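Local coordinates for protein ulvan Lyase-PL25 (Pseudoalteromonas sp. PLSV, PDB 5UAM) that degrades ulvan, the sulfated cell-wall polysaccharide of green seaweeds, as a lyase of polysaccharide lyase family 25 with a beta-propeller fold, at residues A[32-37]-A[94-99]; A[28-33]-A[55-60]. All coordinates share one frame; numbering follows the deposited sequence.

Interaction 1: A[32-37]-A[94-99]. With PO4 (phosphate ion), chain E.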
loop_
_atom_site.group_PDB
_atom_site.type_symbol
_atom_site.label_atom_id
_atom_site.label_comp_id
_atom_site.label_asym_id
_atom_site.label_seq_id
_atom_site.Cartn_x
_atom_site.Cartn_y
_atom_site.Cartn_z
ATOM N N ASN A 32 -12.584 4.671 -15.693
ATOM C CA ASN A 32 -13.110 5.749 -14.859
ATOM C C ASN A 32 -12.273 6.023 -13.614
ATOM O O ASN A 32 -12.765 6.670 -12.691
ATOM C CB ASN A 32 -14.564 5.481 -14.456
ATOM C CG ASN A 32 -14.722 4.273 -13.578
ATOM O OD1 ASN A 32 -13.810 3.460 -13.414
ATOM N ND2 ASN A 32 -15.913 4.146 -12.975
ATOM N N GLY A 33 -11.009 5.609 -13.571
ATOM C CA GLY A 33 -10.186 5.950 -12.429
ATOM C C GLY A 33 -9.974 7.450 -12.320
ATOM O O GLY A 33 -10.036 8.174 -13.304
ATOM N N VAL A 34 -9.705 7.920 -11.089
ATOM C CA VAL A 34 -9.382 9.322 -10.849
ATOM C C VAL A 34 -8.147 9.446 -9.966
ATOM O O VAL A 34 -7.824 8.560 -9.170
ATOM C CB VAL A 34 -10.529 10.154 -10.228
ATOM C CG1 VAL A 34 -11.793 9.988 -11.036
ATOM C CG2 VAL A 34 -10.761 9.799 -8.778
ATOM N N GLY A 35 -7.470 10.586 -10.111
ATOM C CA GLY A 35 -6.347 10.899 -9.227
ATOM C C GLY A 35 -5.234 9.885 -9.376
ATOM O O GLY A 35 -4.757 9.627 -10.483
ATOM N N ASN A 36 -4.789 9.318 -8.255
ATOM C CA ASN A 36 -3.957 8.115 -8.236
ATOM C C ASN A 36 -4.887 6.969 -7.882
ATOM O O ASN A 36 -5.306 6.859 -6.717
ATOM C CB ASN A 36 -2.856 8.208 -7.173
ATOM C CG ASN A 36 -1.856 9.256 -7.452
ATOM O OD1 ASN A 36 -1.626 9.653 -8.595
ATOM N ND2 ASN A 36 -1.222 9.739 -6.391
ATOM N N PRO A 37 -5.283 6.106 -8.819
ATOM C CA PRO A 37 -6.332 5.139 -8.489
ATOM C C PRO A 37 -5.873 3.950 -7.676
ATOM O O PRO A 37 -6.729 3.212 -7.173
ATOM C CB PRO A 37 -6.843 4.676 -9.853
ATOM C CG PRO A 37 -6.526 5.790 -10.774
ATOM C CD PRO A 37 -5.206 6.349 -10.269
ATOM N N LYS A 94 -7.418 20.366 -2.381
ATOM C CA LYS A 94 -6.811 19.622 -3.480
ATOM C C LYS A 94 -7.897 18.908 -4.275
ATOM O O LYS A 94 -8.855 18.379 -3.702
ATOM C CB LYS A 94 -5.809 18.614 -2.915
ATOM C CG LYS A 94 -4.924 17.961 -3.955
ATOM C CD LYS A 94 -3.721 17.283 -3.298
ATOM C CE LYS A 94 -2.853 16.554 -4.328
ATOM N NZ LYS A 94 -3.588 15.475 -5.064
ATOM N N LYS A 95 -7.759 18.896 -5.606
ATOM C CA LYS A 95 -8.814 18.329 -6.439
ATOM C C LYS A 95 -9.098 16.883 -6.055
ATOM O O LYS A 95 -10.260 16.500 -5.861
ATOM C CB LYS A 95 -8.481 18.430 -7.926
ATOM C CG LYS A 95 -9.628 17.967 -8.816
ATOM C CD LYS A 95 -9.318 18.117 -10.307
ATOM C CE LYS A 95 -10.424 17.500 -11.172
ATOM N NZ LYS A 95 -10.024 17.318 -12.612
ATOM N N PHE A 96 -8.052 16.056 -5.955
ATOM C CA PHE A 96 -8.199 14.661 -5.550
ATOM C C PHE A 96 -7.277 14.364 -4.378
ATOM O O PHE A 96 -6.095 14.719 -4.395
ATOM C CB PHE A 96 -7.919 13.682 -6.695
ATOM C CG PHE A 96 -8.962 13.725 -7.778
ATOM C CD1 PHE A 96 -10.250 13.276 -7.533
ATOM C CD2 PHE A 96 -8.672 14.253 -9.022
ATOM C CE1 PHE A 96 -11.223 13.354 -8.502
ATOM C CE2 PHE A 96 -9.649 14.317 -9.999
ATOM C CZ PHE A 96 -10.916 13.863 -9.739
ATOM N N ASP A 97 -7.831 13.711 -3.361
ATOM C CA ASP A 97 -7.105 13.428 -2.133
ATOM C C ASP A 97 -6.313 12.130 -2.235
ATOM O O ASP A 97 -5.119 12.110 -1.916
ATOM C CB ASP A 97 -8.087 13.375 -0.959
ATOM C CG ASP A 97 -7.408 13.036 0.348
ATOM O OD1 ASP A 97 -6.918 11.901 0.487
ATOM O OD2 ASP A 97 -7.376 13.922 1.232
ATOM N N ASN A 98 -6.958 11.058 -2.694
ATOM C CA ASN A 98 -6.376 9.763 -3.030
ATOM C C ASN A 98 -6.097 8.874 -1.834
ATOM O O ASN A 98 -5.802 7.691 -2.032
ATOM C CB ASN A 98 -5.087 9.868 -3.861
ATOM C CG ASN A 98 -5.264 10.657 -5.114
ATOM O OD1 ASN A 98 -6.211 10.431 -5.872
ATOM N ND2 ASN A 98 -4.384 11.612 -5.335
ATOM N N HIS A 99 -6.192 9.360 -0.605
ATOM C CA HIS A 99 -5.757 8.541 0.519
ATOM C C HIS A 99 -6.773 7.493 0.941
ATOM O O HIS A 99 -6.446 6.634 1.785
ATOM C CB HIS A 99 -5.434 9.415 1.714
ATOM C CG HIS A 99 -4.166 10.180 1.579
ATOM N ND1 HIS A 99 -3.997 11.192 0.655
ATOM C CD2 HIS A 99 -2.994 10.079 2.247
ATOM C CE1 HIS A 99 -2.778 11.689 0.771
ATOM N NE2 HIS A 99 -2.151 11.040 1.739
HETATM P P PO4 E . -0.104 12.167 4.377
HETATM O O1 PO4 E . 0.449 13.576 4.464
HETATM O O2 PO4 E . 0.728 11.238 5.162
HETATM O O3 PO4 E . -0.046 11.808 2.912
HETATM O O4 PO4 E . -1.525 12.189 4.931
#
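Phe96 lies across Val34 at about a right angle, one ring face turned to the 32-37 segment. Val34 CB sits over that face in a CH-pi contact, 4.0 Å from the ring centroid, while Val34 CG2 reaches Phe96 CE1 at 3.6 Å. Gly35 N lies over the same face, offset toward the rim. Lys94 NZ grips the carbonyl of Phe96. Next, Asp97 OD1 accepts the backbone N of His99 in an Asx turn, and its OD2 is hydrogen-bonded to His119 and His135. Asn98 carries the polar half of the contact. Its chi1 of -55° brings CG toward Asn36, and the two amides stack, planes 24° apart. Asn98 OD1 accepts Asn36 N at 3.0 Å from above the carbonyl plane and also receives Gln58 NE2; Gly35, having no side chain, lets this oxygen come within 3.4 Å of its CA. The amide of Asn36 has its strongest polar partner in Lys433. Finally, His99 ND1 donates to Asp97 O, which helps fix the ring's rotation. At the ring edge, NE2 meets O3 of a phosphate, probably from the crystallisation liquor, at a doubtfully short 2.5 Å; His119, Arg180, His184 and Tyr222 also bind this ion. Asn36 and Asn98 are assigned as substrate-binding and His99 as proton donor, so this junction of two loops probably forms part of the lyase active site.

Interaction 2: A[28-33]-A[55-60]; sequences YFADNG and VSYQGP
Phe29 and Val55 meet tip to tip, Phe29 CZ touching Val55 CG2 at 3.7 Å, in the tightly packed half of this contact. Phe29 also turns its edge toward the face of Tyr57 in an offset edge-to-face pair, centroids 5.9 Å apart and planes at 74°. The hydroxyl of Tyr57 comes within 3.3 Å of Ala30 CB. Met441 and Trp76 add to the packing around Phe29. The same hydroxyl leads to the more open half: Tyr57 OH donates to Asn32 OD1 at 2.7 Å, in the carbonyl plane and on a lone pair. Here Asn32 and Pro60 are partly exposed, and the contact is polar and rich in backbone atoms, close but less enclosed. Pro60 CD meets both Asn32 O, at 3.2 Å, and Asn32 ND2, and two CA-H...O contacts join the backbones, Gly59 CA to Asn32 O and Gly33 CA to Gln58 O. Strands 30-33 and 55-58 run at 40° to each other and belong to separate antiparallel sheets. Strand 30-33 pairs with strand 439-444, from near the C-terminus, so N- and C-terminal parts of the chain share one blade, the Velcro closure of beta-propellers, and the contact packs that blade against its neighbour.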
loop_
_atom_site.group_PDB
_atom_site.type_symbol
_atom_site.label_atom_id
_atom_site.label_comp_id
_atom_site.label_asym_id
_atom_site.label_seq_id
_atom_site.Cartn_x
_atom_site.Cartn_y
_atom_site.Cartn_z
ATOM N N TYR A 28 -7.637 -2.765 -21.054
ATOM C CA TYR A 28 -8.124 -2.210 -19.812
ATOM C C TYR A 28 -9.519 -2.750 -19.516
ATOM O O TYR A 28 -10.287 -3.051 -20.435
ATOM C CB TYR A 28 -8.106 -0.674 -19.862
ATOM C CG TYR A 28 -8.800 -0.088 -21.067
ATOM C CD1 TYR A 28 -8.150 0.034 -22.276
ATOM C CD2 TYR A 28 -10.108 0.364 -20.985
ATOM C CE1 TYR A 28 -8.797 0.573 -23.388
ATOM C CE2 TYR A 28 -10.752 0.901 -22.068
ATOM C CZ TYR A 28 -10.095 1.015 -23.275
ATOM O OH TYR A 28 -10.700 1.546 -24.409
ATOM N N PHE A 29 -9.828 -2.876 -18.229
ATOM C CA PHE A 29 -11.110 -3.406 -17.787
ATOM C C PHE A 29 -12.064 -2.331 -17.286
ATOM O O PHE A 29 -13.236 -2.633 -17.059
ATOM C CB PHE A 29 -10.917 -4.481 -16.703
ATOM C CG PHE A 29 -10.353 -3.951 -15.404
ATOM C CD1 PHE A 29 -11.185 -3.418 -14.434
ATOM C CD2 PHE A 29 -8.995 -4.009 -15.150
ATOM C CE1 PHE A 29 -10.671 -2.917 -13.261
ATOM C CE2 PHE A 29 -8.471 -3.516 -13.963
ATOM C CZ PHE A 29 -9.315 -2.958 -13.022
ATOM N N ALA A 30 -11.588 -1.095 -17.122
ATOM C CA ALA A 30 -12.398 0.041 -16.725
ATOM C C ALA A 30 -11.673 1.301 -17.170
ATOM O O ALA A 30 -10.458 1.296 -17.386
ATOM C CB ALA A 30 -12.614 0.073 -15.209
ATOM N N ASP A 31 -12.430 2.389 -17.299
ATOM C CA ASP A 31 -11.856 3.638 -17.795
ATOM C C ASP A 31 -12.309 4.853 -16.990
ATOM O O ASP A 31 -12.356 5.962 -17.522
ATOM C CB ASP A 31 -12.163 3.837 -19.276
ATOM C CG ASP A 31 -13.644 3.896 -19.574
ATOM O OD1 ASP A 31 -14.458 3.795 -18.640
ATOM O OD2 ASP A 31 -13.971 4.074 -20.765
ATOM N N ASN A 32 -12.584 4.671 -15.693
ATOM C CA ASN A 32 -13.110 5.749 -14.859
ATOM C C ASN A 32 -12.273 6.023 -13.614
ATOM O O ASN A 32 -12.765 6.670 -12.691
ATOM C CB ASN A 32 -14.564 5.481 -14.456
ATOM C CG ASN A 32 -14.722 4.273 -13.578
ATOM O OD1 ASN A 32 -13.810 3.460 -13.414
ATOM N ND2 ASN A 32 -15.913 4.146 -12.975
ATOM N N GLY A 33 -11.009 5.609 -13.571
ATOM C CA GLY A 33 -10.186 5.950 -12.429
ATOM C C GLY A 33 -9.974 7.450 -12.320
ATOM O O GLY A 33 -10.036 8.174 -13.304
ATOM N N VAL A 55 -10.660 -7.168 -8.144
ATOM C CA VAL A 55 -9.811 -5.988 -8.264
ATOM C C VAL A 55 -10.580 -4.763 -7.793
ATOM O O VAL A 55 -11.790 -4.648 -8.032
ATOM C CB VAL A 55 -9.313 -5.804 -9.708
ATOM C CG1 VAL A 55 -8.485 -7.038 -10.139
ATOM C CG2 VAL A 55 -10.467 -5.570 -10.682
ATOM N N SER A 56 -9.885 -3.856 -7.105
ATOM C CA SER A 56 -10.500 -2.618 -6.638
ATOM C C SER A 56 -9.574 -1.430 -6.866
ATOM O O SER A 56 -8.344 -1.544 -6.840
ATOM C CB SER A 56 -10.911 -2.700 -5.169
ATOM O OG SER A 56 -9.791 -2.691 -4.300
ATOM N N TYR A 57 -10.191 -0.271 -7.084
ATOM C CA TYR A 57 -9.457 0.951 -7.404
ATOM C C TYR A 57 -10.370 2.140 -7.101
ATOM O O TYR A 57 -11.569 1.993 -6.865
ATOM C CB TYR A 57 -8.998 0.968 -8.887
ATOM C CG TYR A 57 -10.179 0.989 -9.821
ATOM C CD1 TYR A 57 -10.883 -0.177 -10.121
ATOM C CD2 TYR A 57 -10.647 2.188 -10.352
ATOM C CE1 TYR A 57 -12.019 -0.137 -10.909
ATOM C CE2 TYR A 57 -11.787 2.235 -11.160
ATOM C CZ TYR A 57 -12.467 1.062 -11.426
ATOM O OH TYR A 57 -13.590 1.097 -12.228
ATOM N N GLN A 58 -9.784 3.336 -7.134
ATOM C CA GLN A 58 -10.511 4.569 -6.858
ATOM C C GLN A 58 -11.085 5.155 -8.148
ATOM O O GLN A 58 -10.349 5.474 -9.087
ATOM C CB GLN A 58 -9.530 5.538 -6.218
ATOM C CG GLN A 58 -10.078 6.881 -5.906
ATOM C CD GLN A 58 -8.995 7.758 -5.359
ATOM O OE1 GLN A 58 -8.684 7.710 -4.175
ATOM N NE2 GLN A 58 -8.370 8.531 -6.222
ATOM N N GLY A 59 -12.407 5.316 -8.167
ATOM C CA GLY A 59 -13.143 5.814 -9.300
ATOM C C GLY A 59 -13.718 7.195 -9.053
ATOM O O GLY A 59 -13.255 7.939 -8.180
ATOM N N PRO A 60 -14.734 7.574 -9.835
ATOM C CA PRO A 60 -15.299 8.921 -9.735
ATOM C C PRO A 60 -15.661 9.293 -8.305
ATOM O O PRO A 60 -16.129 8.460 -7.516
ATOM C CB PRO A 60 -16.537 8.849 -10.633
ATOM C CG PRO A 60 -16.165 7.814 -11.665
ATOM C CD PRO A 60 -15.368 6.784 -10.899
#

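Overall arrangement
Both contacts draw on the chain around strand 30-33, and they share Asn32 and Gly33, yet they illustrate how chemistry follows position in a propeller. Interaction 2 is buried between two blades and relies mainly on aromatic and aliphatic packing, with one side-chain hydrogen bond toward its more open end. Interaction 1, partly buried, joins the loop that leaves the strand to the loop before strand 103-106, and adds stacked amides and polar groups that probably serve the substrate site. Gln58 links them: its backbone packs on 28-33, while its side chain turns the other way, to Asn98 and, by a probable hydrogen bond, Val34 O. It may thus act as a second-shell residue of the active site.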